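Local coordinates for methionine gamma-lyase (Trichomonas vaginalis, PDB 1E5F), which belongs to the Cys/Met-metabolism family of pyridoxal-phosphate-dependent enzymes and holds its cofactor in a site completed by a second subunit of the tetramer, at residues C109-T114 with P156-L161; Y152-A157 with I182-F187; T32-F37 with Y54-L59; A82-M87 with T241-S246. One frame throughout, in Å; residues are numbered along the deposited sequence. Where two conformers were deposited one is given.

Contact 1 (C109-T114 with P156-L161); sequences CLYGCT and PANPTL. With PLP (pyridoxal-5'-phosphate), chain C; SO4 (sulfate ion), chain D.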
# COMPACT_ATOMS: atom_id res chain seq x y z
N CYS A 109 13.72 33.81 -10.68
CA CYS A 109 13.13 33.41 -9.42
C CYS A 109 12.46 32.06 -9.63
O CYS A 109 11.28 32.03 -10.12
CB CYS A 109 12.18 34.46 -8.87
SG CYS A 109 11.49 34.04 -7.24
N LEU A 110 13.01 31.01 -9.14
CA LEU A 110 12.68 29.61 -9.28
C LEU A 110 12.76 28.96 -7.89
O LEU A 110 13.41 29.36 -6.89
CB LEU A 110 13.86 29.01 -10.06
CG LEU A 110 13.82 28.61 -11.51
CD1 LEU A 110 12.72 29.42 -12.25
CD2 LEU A 110 15.11 28.85 -12.25
N TYR A 111 12.06 27.86 -7.85
CA TYR A 111 12.39 26.89 -6.78
C TYR A 111 13.93 26.79 -6.63
O TYR A 111 14.71 26.54 -7.52
CB TYR A 111 11.69 25.59 -7.12
CG TYR A 111 11.92 24.56 -6.05
CD1 TYR A 111 11.90 24.84 -4.70
CD2 TYR A 111 12.20 23.25 -6.42
CE1 TYR A 111 12.11 23.87 -3.74
CE2 TYR A 111 12.39 22.26 -5.46
CZ TYR A 111 12.36 22.55 -4.13
OH TYR A 111 12.56 21.57 -3.19
N GLY A 112 14.37 26.68 -5.40
CA GLY A 112 15.81 26.50 -5.16
C GLY A 112 16.47 25.40 -5.97
O GLY A 112 17.43 25.70 -6.68
N CYS A 113 15.99 24.17 -5.90
CA CYS A 113 16.49 23.01 -6.56
C CYS A 113 16.47 23.11 -8.07
O CYS A 113 17.40 22.67 -8.78
CB CYS A 113 15.76 21.73 -6.00
SG CYS A 113 16.08 21.62 -4.18
N THR A 114 15.50 23.72 -8.68
CA THR A 114 15.59 23.87 -10.11
C THR A 114 16.71 24.82 -10.56
O THR A 114 17.48 24.67 -11.54
CB THR A 114 14.25 24.49 -10.51
OG1 THR A 114 13.20 23.74 -9.95
CG2 THR A 114 14.24 24.56 -12.01
N PRO A 156 2.66 31.78 -10.32
CA PRO A 156 3.47 32.75 -9.58
C PRO A 156 4.79 32.15 -9.19
O PRO A 156 4.81 30.93 -8.94
CB PRO A 156 2.72 33.12 -8.30
CG PRO A 156 1.28 32.70 -8.62
CD PRO A 156 1.41 31.50 -9.60
N ALA A 157 5.86 32.92 -8.96
CA ALA A 157 7.19 32.33 -8.70
C ALA A 157 7.47 31.92 -7.25
O ALA A 157 6.86 32.39 -6.28
CB ALA A 157 8.23 33.37 -9.11
N ASN A 158 8.29 30.94 -7.03
CA ASN A 158 8.59 30.27 -5.75
C ASN A 158 9.89 30.81 -5.25
O ASN A 158 10.79 30.61 -6.05
CB ASN A 158 8.63 28.74 -5.97
CG ASN A 158 8.97 27.99 -4.69
OD1 ASN A 158 9.06 28.62 -3.59
ND2 ASN A 158 9.14 26.66 -4.73
N PRO A 159 9.95 31.61 -4.22
CA PRO A 159 8.88 31.85 -3.26
C PRO A 159 8.22 33.22 -3.22
O PRO A 159 7.20 33.39 -2.54
CB PRO A 159 9.68 31.64 -1.98
CG PRO A 159 10.95 32.47 -2.26
CD PRO A 159 11.23 32.22 -3.76
N THR A 160 8.63 34.26 -3.96
CA THR A 160 8.02 35.59 -3.99
C THR A 160 6.62 35.79 -4.56
O THR A 160 5.92 36.78 -4.29
CB THR A 160 9.01 36.50 -4.72
OG1 THR A 160 9.07 36.12 -6.09
CG2 THR A 160 10.53 36.12 -4.21
N LEU A 161 6.04 34.87 -5.36
CA LEU A 161 4.78 35.02 -5.99
C LEU A 161 4.78 36.11 -7.08
O LEU A 161 3.78 36.64 -7.53
CB LEU A 161 3.65 35.22 -4.98
CG LEU A 161 3.65 34.13 -3.83
CD1 LEU A 161 2.38 34.29 -2.93
CD2 LEU A 161 3.75 32.70 -4.41
N1 PLP C . 8.54 22.79 -8.85
C2 PLP C . 8.28 23.74 -7.92
C2A PLP C . 7.54 25.04 -8.04
C3 PLP C . 8.33 23.17 -6.62
O3 PLP C . 7.96 24.01 -5.61
C4 PLP C . 8.96 21.98 -6.32
C4A PLP C . 9.20 21.83 -4.76
C5 PLP C . 9.62 21.35 -7.31
C6 PLP C . 9.44 21.81 -8.62
C5A PLP C . 10.30 20.04 -7.14
O4P PLP C . 9.28 18.96 -6.92
P PLP C . 9.71 17.68 -6.09
O1P PLP C . 9.95 18.23 -4.74
O2P PLP C . 8.50 16.86 -6.19
O3P PLP C . 10.98 17.04 -6.68
S SO4 D . 9.33 23.43 -1.43
O1 SO4 D . 8.68 23.49 -0.14
O2 SO4 D . 10.81 23.62 -1.06
O3 SO4 D . 9.07 24.54 -2.41
O4 SO4 D . 9.42 22.10 -2.17
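Two backbone acceptors confront each other here, L110 O standing 3.0 Å from N158 O, a pair that cannot bond to itself. H354 probably eases it from outside the two segments: its NE2 is hydrogen-bonded to L110 O and weakly to N158 O. Beyond this point the side chains of Y111 and N158 run side by side in the same direction, the planes of ring and amide nearly parallel, 9° apart, with Y111 CD1 3.3 Å from N158 ND2. Y111 holds CG trans to its own nitrogen (chi1 -177°), which lays one ring face against the cofactor, where CE2 comes within 3.3 Å of PLP C4A. The opposite face is covered by C113 N. The amide of N158 is fixed at both ends. OD1 accepts from R373 NH1, while ND2 donates to O3 of a sulfate, probably from the crystallisation liquor, at 3.1 Å, and lies 3.0 Å from O3 of PLP. Farther from the site, C109 SG packs on A157 CB and P159 CD in one of its two conformers, so this touch is doubtful. Y111 is the N-cap residue of helix 112-124, and L110 packs on strand 148-154, whose outgoing loop supplies 156-161; that loop in turn binds strand 311-316 of the other sheet through P159 O and T313.

Contact 2 (Y152-A157 with I182-F187); sequences YFETPA and IADNTF. With PLP (pyridoxal-5'-phosphate), chain C.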
# COMPACT_ATOMS: atom_id res chain seq x y z
N TYR A 152 12.26 29.26 -19.73
CA TYR A 152 11.59 28.56 -18.62
C TYR A 152 11.18 29.51 -17.51
O TYR A 152 12.00 30.36 -17.15
CB TYR A 152 12.63 27.55 -17.94
CG TYR A 152 12.16 26.65 -16.82
CD1 TYR A 152 12.08 27.07 -15.49
CD2 TYR A 152 11.65 25.37 -17.08
CE1 TYR A 152 11.65 26.28 -14.42
CE2 TYR A 152 11.19 24.53 -16.06
CZ TYR A 152 11.17 24.98 -14.76
OH TYR A 152 10.73 24.22 -13.75
N PHE A 153 10.07 29.24 -16.84
CA PHE A 153 9.62 30.09 -15.74
C PHE A 153 8.51 29.45 -14.91
O PHE A 153 7.95 28.43 -15.30
CB PHE A 153 9.15 31.44 -16.29
CG PHE A 153 7.96 31.30 -17.17
CD1 PHE A 153 6.65 31.16 -16.68
CD2 PHE A 153 8.11 31.34 -18.50
CE1 PHE A 153 5.63 30.92 -17.53
CE2 PHE A 153 7.08 31.15 -19.41
CZ PHE A 153 5.82 30.97 -18.89
N GLU A 154 8.29 30.03 -13.73
CA GLU A 154 7.21 29.67 -12.85
C GLU A 154 6.40 30.91 -12.57
O GLU A 154 6.97 31.90 -12.13
CB GLU A 154 7.69 29.30 -11.49
CG GLU A 154 8.80 28.27 -11.35
CD GLU A 154 9.40 27.99 -9.99
OE1 GLU A 154 8.91 28.59 -9.01
OE2 GLU A 154 10.45 27.31 -9.78
N THR A 155 5.10 30.83 -12.64
CA THR A 155 4.27 31.88 -12.17
C THR A 155 3.03 31.28 -11.50
O THR A 155 2.35 30.50 -12.11
CB THR A 155 3.96 32.85 -13.29
OG1 THR A 155 3.06 33.87 -12.84
CG2 THR A 155 3.20 32.16 -14.45
N PRO A 156 2.66 31.78 -10.32
CA PRO A 156 3.47 32.75 -9.58
C PRO A 156 4.79 32.15 -9.19
O PRO A 156 4.81 30.93 -8.94
CB PRO A 156 2.72 33.12 -8.30
CG PRO A 156 1.28 32.70 -8.62
CD PRO A 156 1.41 31.50 -9.60
N ALA A 157 5.86 32.92 -8.96
CA ALA A 157 7.19 32.33 -8.70
C ALA A 157 7.47 31.92 -7.25
O ALA A 157 6.86 32.39 -6.28
CB ALA A 157 8.23 33.37 -9.11
N ILE A 182 8.42 26.51 -21.38
CA ILE A 182 8.16 25.50 -20.34
C ILE A 182 7.68 26.27 -19.15
O ILE A 182 8.45 27.14 -18.68
CB ILE A 182 9.39 24.62 -19.96
CG1 ILE A 182 9.87 23.84 -21.24
CG2 ILE A 182 9.01 23.53 -18.94
CD1 ILE A 182 11.11 23.03 -21.20
N ALA A 183 6.52 25.96 -18.65
CA ALA A 183 6.02 26.69 -17.46
C ALA A 183 5.84 25.72 -16.27
O ALA A 183 5.36 24.58 -16.55
CB ALA A 183 4.75 27.30 -17.90
N ASP A 184 6.51 26.05 -15.15
CA ASP A 184 6.21 25.11 -13.99
C ASP A 184 4.93 25.56 -13.31
O ASP A 184 4.82 26.67 -12.77
CB ASP A 184 7.38 25.14 -13.03
CG ASP A 184 7.23 24.21 -11.82
OD1 ASP A 184 6.11 23.98 -11.38
OD2 ASP A 184 8.26 24.01 -11.10
N ASN A 185 3.80 24.84 -13.43
CA ASN A 185 2.46 25.23 -13.02
C ASN A 185 2.09 24.74 -11.68
O ASN A 185 0.96 24.61 -11.24
CB ASN A 185 1.47 24.72 -14.13
CG ASN A 185 0.07 25.34 -14.07
OD1 ASN A 185 -0.06 26.55 -13.70
ND2 ASN A 185 -1.04 24.64 -14.37
N THR A 186 3.11 24.40 -10.87
CA THR A 186 2.82 23.71 -9.58
C THR A 186 1.91 24.49 -8.65
O THR A 186 0.95 23.97 -8.13
CB THR A 186 4.15 23.43 -8.89
OG1 THR A 186 5.00 22.51 -9.64
CG2 THR A 186 4.03 22.85 -7.49
N PHE A 187 2.21 25.76 -8.48
CA PHE A 187 1.52 26.63 -7.53
C PHE A 187 0.13 26.95 -7.98
O PHE A 187 -0.70 27.05 -7.08
CB PHE A 187 2.25 27.98 -7.39
CG PHE A 187 3.42 27.98 -6.48
CD1 PHE A 187 4.06 26.79 -6.11
CD2 PHE A 187 3.91 29.21 -6.02
CE1 PHE A 187 5.06 26.88 -5.16
CE2 PHE A 187 4.96 29.29 -5.15
CZ PHE A 187 5.49 28.09 -4.64
N1 PLP C . 8.54 22.79 -8.85
C2 PLP C . 8.28 23.74 -7.92
C2A PLP C . 7.54 25.04 -8.04
C3 PLP C . 8.33 23.17 -6.62
O3 PLP C . 7.96 24.01 -5.61
C4 PLP C . 8.96 21.98 -6.32
C4A PLP C . 9.20 21.83 -4.76
C5 PLP C . 9.62 21.35 -7.31
C6 PLP C . 9.44 21.81 -8.62
C5A PLP C . 10.30 20.04 -7.14
O4P PLP C . 9.28 18.96 -6.92
P PLP C . 9.71 17.68 -6.09
O1P PLP C . 9.95 18.23 -4.74
O2P PLP C . 8.50 16.86 -6.19
O3P PLP C . 10.98 17.04 -6.68
O HOH W 1 10.78 24.96 -11.22
O HOH W 2 1.19 29.11 -14.10
O HOH W 3 3.90 28.89 -14.45
O HOH W 4 2.38 27.89 -10.77
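One water is gripped by three side chains at once: it accepts from Y152 OH at 2.6 Å and donates to D184 OD2 at 2.7 Å and to E154 OE2 at 2.8 Å. The water lies in the plane of the Y152 ring, at its edge, and links two carboxylates that run side by side from neighbouring strands. OE2 of E154 has a further partner in the backbone N of Y111. On D184 the two oxygens divide the work. OD1 is met by T186 N nearly end-on, closing an Asx turn, and by T186 OG1 on its syn side; two donors on this one oxygen probably limit the carboxylate's rotation. With chi1 at -178° the side chain of D184 swings opposite its own N, and OD2 is thereby brought to 2.6 Å from N1 of PLP. Along the strands the backbones pair in parallel. F153 N bonds to I182 O at 3.2 Å, and F153 O receives D184 N at 2.8 Å. The side chains sort themselves by face: Y152 CD2 packs on I182 CG2 at 3.7 Å on the side that carries D184, while on the other F153 lays CE1 against A183 CB. Past the strand ends F187 directs CD2 at P156 O, 3.5 Å away. The strands open and close the beta-alpha-beta unit 148-154, 166-174, 180-184, and an aspartate at a strand end facing the pyridine nitrogen is a hallmark of fold type I PLP enzymes.

Contact 3 (T32-F37 with Y54-L59); sequences TSTFVF and YIYTRL. With PLP (pyridoxal-5'-phosphate), chain H.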
# COMPACT_ATOMS: atom_id res chain seq x y z
N THR A 32 3.25 -4.17 -10.35
CA THR A 32 3.87 -5.26 -11.10
C THR A 32 4.99 -4.59 -11.87
O THR A 32 4.64 -3.54 -12.44
CB THR A 32 2.81 -5.80 -12.12
OG1 THR A 32 3.43 -6.95 -12.74
CG2 THR A 32 2.28 -4.89 -13.27
N SER A 33 6.18 -5.08 -11.91
CA SER A 33 7.30 -4.62 -12.69
C SER A 33 7.18 -4.99 -14.18
O SER A 33 7.66 -4.19 -15.07
CB SER A 33 8.63 -5.16 -12.10
OG SER A 33 8.78 -6.58 -12.38
N THR A 34 6.46 -6.12 -14.46
CA THR A 34 6.54 -6.51 -15.90
C THR A 34 5.28 -7.18 -16.30
O THR A 34 4.35 -7.30 -15.48
CB THR A 34 7.72 -7.52 -16.04
OG1 THR A 34 7.89 -7.82 -17.40
CG2 THR A 34 7.45 -8.91 -15.47
N PHE A 35 5.05 -7.39 -17.59
CA PHE A 35 3.84 -7.79 -18.23
C PHE A 35 4.06 -8.98 -19.13
O PHE A 35 5.06 -9.04 -19.86
CB PHE A 35 3.40 -6.60 -19.14
CG PHE A 35 2.98 -5.49 -18.16
CD1 PHE A 35 3.95 -4.57 -17.66
CD2 PHE A 35 1.71 -5.41 -17.73
CE1 PHE A 35 3.48 -3.60 -16.77
CE2 PHE A 35 1.27 -4.39 -16.85
CZ PHE A 35 2.19 -3.47 -16.34
N VAL A 36 3.15 -9.91 -19.07
CA VAL A 36 3.34 -11.17 -19.81
C VAL A 36 2.93 -11.07 -21.26
O VAL A 36 1.84 -10.66 -21.47
CB VAL A 36 2.51 -12.28 -19.10
CG1 VAL A 36 2.42 -13.58 -19.89
CG2 VAL A 36 3.11 -12.38 -17.68
N PHE A 37 3.80 -11.51 -22.19
CA PHE A 37 3.35 -11.48 -23.57
C PHE A 37 2.52 -12.72 -23.76
O PHE A 37 2.92 -13.82 -23.37
CB PHE A 37 4.50 -11.39 -24.52
CG PHE A 37 5.32 -10.11 -24.29
CD1 PHE A 37 4.73 -8.90 -24.24
CD2 PHE A 37 6.67 -10.25 -24.06
CE1 PHE A 37 5.52 -7.73 -24.05
CE2 PHE A 37 7.43 -9.09 -23.85
CZ PHE A 37 6.89 -7.77 -23.84
N TYR A 54 1.44 -3.27 -22.74
CA TYR A 54 2.42 -2.96 -21.73
C TYR A 54 3.54 -3.98 -21.75
O TYR A 54 3.49 -5.07 -22.38
CB TYR A 54 1.85 -2.84 -20.30
CG TYR A 54 0.94 -1.61 -20.20
CD1 TYR A 54 1.50 -0.37 -19.83
CD2 TYR A 54 -0.39 -1.66 -20.58
CE1 TYR A 54 0.76 0.74 -19.81
CE2 TYR A 54 -1.19 -0.51 -20.54
CZ TYR A 54 -0.59 0.69 -20.14
OH TYR A 54 -1.35 1.81 -20.14
N ILE A 55 4.67 -3.48 -21.25
CA ILE A 55 5.89 -4.28 -21.30
C ILE A 55 6.52 -4.34 -19.94
O ILE A 55 6.93 -5.41 -19.53
CB ILE A 55 6.94 -3.56 -22.24
CG1 ILE A 55 6.32 -3.40 -23.65
CG2 ILE A 55 8.24 -4.35 -22.33
CD1 ILE A 55 7.31 -2.53 -24.50
N TYR A 56 6.85 -3.14 -19.44
CA TYR A 56 7.72 -3.07 -18.27
C TYR A 56 7.48 -1.74 -17.56
O TYR A 56 7.42 -0.75 -18.29
CB TYR A 56 9.19 -3.19 -18.71
CG TYR A 56 10.26 -3.26 -17.68
CD1 TYR A 56 10.34 -4.38 -16.83
CD2 TYR A 56 11.02 -2.13 -17.33
CE1 TYR A 56 11.30 -4.52 -15.85
CE2 TYR A 56 11.91 -2.22 -16.28
CZ TYR A 56 12.13 -3.40 -15.63
OH TYR A 56 13.20 -3.52 -14.69
N THR A 57 7.28 -1.78 -16.23
CA THR A 57 6.91 -0.48 -15.56
C THR A 57 7.84 0.71 -15.69
O THR A 57 7.35 1.87 -15.58
CB THR A 57 6.47 -0.78 -14.11
OG1 THR A 57 5.19 -1.48 -14.19
CG2 THR A 57 6.34 0.48 -13.24
N ARG A 58 9.09 0.61 -16.11
CA ARG A 58 9.93 1.78 -16.33
C ARG A 58 9.35 2.39 -17.60
O ARG A 58 9.53 3.57 -17.78
CB ARG A 58 11.42 1.41 -16.46
CG ARG A 58 12.22 2.72 -16.88
CD ARG A 58 13.75 2.74 -16.43
NE ARG A 58 14.26 1.37 -16.54
CZ ARG A 58 14.68 0.78 -17.68
NH1 ARG A 58 14.71 1.39 -18.87
NH2 ARG A 58 15.02 -0.52 -17.65
N LEU A 59 8.80 1.63 -18.54
CA LEU A 59 8.33 2.15 -19.81
C LEU A 59 6.86 2.55 -19.85
O LEU A 59 6.47 3.24 -20.84
CB LEU A 59 8.49 1.07 -20.89
CG LEU A 59 9.81 0.24 -20.89
CD1 LEU A 59 9.80 -0.76 -22.10
CD2 LEU A 59 11.06 1.11 -20.89
N1 PLP H . 20.97 -3.41 -14.87
C2 PLP H . 20.76 -4.68 -15.15
C2A PLP H . 21.95 -5.60 -15.28
C3 PLP H . 19.47 -4.98 -15.58
O3 PLP H . 19.31 -6.20 -16.20
C4 PLP H . 18.48 -4.00 -15.66
C4A PLP H . 17.23 -4.32 -16.56
C5 PLP H . 18.74 -2.75 -15.23
C6 PLP H . 20.03 -2.46 -14.83
C5A PLP H . 17.80 -1.56 -15.28
O4P PLP H . 17.15 -1.57 -13.96
P PLP H . 15.60 -1.07 -14.02
O1P PLP H . 14.95 -1.85 -15.08
O2P PLP H . 15.16 -1.19 -12.60
O3P PLP H . 15.71 0.42 -14.38
O HOH W 5 7.54 -8.04 -20.59
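The cofactor site of a neighbouring subunit borrows part of its phosphate cradle from this pair of loops, joined through a single backbone bridge of T34 with Y56. S33 O receives T57 N at 2.7 Å, close to straight (170°), and one residue earlier T32 O takes the hydroxyl of the same threonine, T57 OG1, at 2.8 Å in the carbonyl plane. Both main-chain and side-chain groups of T57 are therefore used, and N61 also bonds to its hydroxyl. F35 N reaches I55 O only weakly; a water helps close that end, donating to F35 O at 2.8 Å and to I55 O at 2.9 Å. Over the middle of the F35 ring sits Y54 CB, 3.5 Å from the centroid in a CH-pi contact, while I55 O lies at the ring's edge. F37 brings its CZ edge to I55 CG2. Y54 itself leads outward, its hydroxyl bonded to S65 and its ring edge-to-face with F22 of a third subunit. The phenol of Y56 passes S33 O on its way to O1P of PLP; the 2.5 Å separation from Y56 OH is so short that its exact value is doubtful. R58 bends at chi3 and grips with two nitrogens, NH2 bonding to O1P at 2.9 Å, almost straight, and NE to O3P at 2.8 Å. Such donors would probably offset much of the phosphate's negative charge, and because the second subunit supplies the rest, the site is complete only across the interface.

Contact 4 (A82-M87 with T241-S246); sequences ATSSGM and TGSVIS. With PLP (pyridoxal-5'-phosphate), chain C; GOL (glycerol), chain G.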
# COMPACT_ATOMS: atom_id res chain seq x y z
N ALA A 82 4.23 10.92 -16.13
CA ALA A 82 4.38 11.07 -14.68
C ALA A 82 5.72 10.61 -14.22
O ALA A 82 6.36 9.85 -14.92
CB ALA A 82 3.37 10.22 -13.89
N THR A 83 6.25 11.20 -13.15
CA THR A 83 7.56 10.88 -12.74
C THR A 83 7.56 10.75 -11.20
O THR A 83 6.55 11.03 -10.57
CB THR A 83 8.62 11.91 -13.11
OG1 THR A 83 8.44 13.09 -12.30
CG2 THR A 83 8.69 12.19 -14.60
N SER A 84 8.75 10.33 -10.72
CA SER A 84 8.87 10.08 -9.31
C SER A 84 9.38 11.30 -8.54
O SER A 84 9.55 11.11 -7.37
CB SER A 84 9.63 8.77 -9.02
OG SER A 84 11.02 9.08 -9.08
N SER A 85 9.33 12.52 -9.06
CA SER A 85 9.52 13.74 -8.29
C SER A 85 9.36 14.89 -9.31
O SER A 85 9.52 14.69 -10.51
CB SER A 85 10.83 13.96 -7.57
OG SER A 85 11.91 13.92 -8.56
N GLY A 86 8.99 16.04 -8.75
CA GLY A 86 8.93 17.24 -9.59
C GLY A 86 10.32 17.47 -10.18
O GLY A 86 10.33 17.81 -11.37
N MET A 87 11.45 17.33 -9.41
CA MET A 87 12.72 17.55 -10.10
C MET A 87 12.88 16.64 -11.31
O MET A 87 13.46 16.92 -12.35
CB MET A 87 13.86 17.37 -9.05
CG MET A 87 13.96 18.51 -7.98
SD MET A 87 13.70 20.18 -8.82
CE MET A 87 15.16 20.11 -9.89
N THR A 241 16.93 9.83 -16.63
CA THR A 241 16.74 10.08 -15.17
C THR A 241 16.41 8.75 -14.49
O THR A 241 16.59 8.70 -13.27
CB THR A 241 15.66 11.07 -14.89
OG1 THR A 241 14.47 10.54 -15.36
CG2 THR A 241 15.89 12.43 -15.55
N GLY A 242 15.62 7.88 -15.11
CA GLY A 242 15.18 6.68 -14.37
C GLY A 242 14.23 7.10 -13.28
O GLY A 242 14.04 6.38 -12.27
N SER A 243 13.49 8.18 -13.54
CA SER A 243 12.57 8.72 -12.56
C SER A 243 11.24 8.06 -12.74
O SER A 243 10.33 8.58 -13.35
CB SER A 243 12.46 10.28 -12.76
OG SER A 243 11.79 10.81 -11.60
N VAL A 244 11.11 6.80 -12.35
CA VAL A 244 9.96 6.01 -12.63
C VAL A 244 9.00 6.04 -11.40
O VAL A 244 9.34 5.47 -10.35
CB VAL A 244 10.49 4.57 -12.85
CG1 VAL A 244 9.27 3.67 -12.96
CG2 VAL A 244 11.32 4.47 -14.12
N ILE A 245 7.80 6.53 -11.61
CA ILE A 245 6.83 6.60 -10.49
C ILE A 245 6.42 5.19 -10.09
O ILE A 245 6.16 4.32 -10.90
CB ILE A 245 5.66 7.51 -10.78
CG1 ILE A 245 4.74 7.84 -9.60
CG2 ILE A 245 4.84 6.94 -11.93
CD1 ILE A 245 3.66 8.95 -9.84
N SER A 246 6.22 4.97 -8.85
CA SER A 246 5.60 3.75 -8.26
C SER A 246 4.13 3.77 -8.71
O SER A 246 3.44 4.71 -8.36
CB SER A 246 5.51 3.83 -6.75
OG SER A 246 4.77 2.73 -6.18
N1 PLP C . 8.54 22.79 -8.85
C2 PLP C . 8.28 23.74 -7.92
C2A PLP C . 7.54 25.04 -8.04
C3 PLP C . 8.33 23.17 -6.62
O3 PLP C . 7.96 24.01 -5.61
C4 PLP C . 8.96 21.98 -6.32
C4A PLP C . 9.20 21.83 -4.76
C5 PLP C . 9.62 21.35 -7.31
C6 PLP C . 9.44 21.81 -8.62
C5A PLP C . 10.30 20.04 -7.14
O4P PLP C . 9.28 18.96 -6.92
P PLP C . 9.71 17.68 -6.09
O1P PLP C . 9.95 18.23 -4.74
O2P PLP C . 8.50 16.86 -6.19
O3P PLP C . 10.98 17.04 -6.68
C1 GOL G . 7.35 6.08 -15.06
O1 GOL G . 7.43 7.36 -14.38
C2 GOL G . 6.07 5.98 -15.96
O2 GOL G . 5.71 4.61 -16.27
C3 GOL G . 6.40 6.57 -17.37
O3 GOL G . 7.33 5.51 -17.79
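S84 N donates to S243 OG at 3.2 Å, the single clear hydrogen bond directly joining the two segments. The chi1 of S243, -167°, turns its hydroxyl to the carbonyl side and so into this bond; that oxygen is also bonded to G242 O of the second subunit, and S84 OG pairs with its own counterpart there. Apolar contact follows alongside, A82 CB meeting I245 CG2 at 4.1 Å while CD1 of I245 rests by T83 O. A glycerol, probably from the crystallisation liquor, bridges the backbones: its O1 donates to A82 O at 2.8 Å and accepts from I245 N at 2.9 Å. The first segment is the strand-turn-helix that receives the cofactor phosphate on a helix start. G86 N binds O2P of PLP at 2.7 Å and M87 N binds O3P at 2.8 Å, and with no side chain on G86 the ester oxygen O4P can lie close. Behind this first shell T83 OG1 ties the turn, donating to S85 O at 2.6 Å from above the carbonyl plane. S85 caps the helix through G88 N and also reaches G242 O of the second subunit. On the other segment, S243 is the centre of an inverse gamma turn, and its nitrogen donates to T241 OG1 at 3.1 Å, an ST turn at the end of helix 226-241. T241 OG1 is bonded in addition to G236 O, five residues back.

In the fold
From the N terminus, contact 3 closes first, joining the loops on either side of helix 40-47 before the large sheet begins. Contact 4 opens at strand 79-83 and closes only at 241-246, after helix 226-241, so its long loop encloses contacts 1 and 2. Contact 1 runs from the start of helix 112-124 to the loop behind strand 148-154; contact 2 begins on that strand, shares P156 and A157 with contact 1, and closes at the end of strand 180-184 and the loop after it. Contacts 1 and 2 meet through E154 and Y111, and M87 of contact 4 packs on C113 and T114. All three touch one cofactor, whereas contact 3, packed through R58 on V244 of contact 4, serves the second subunit's cofactor.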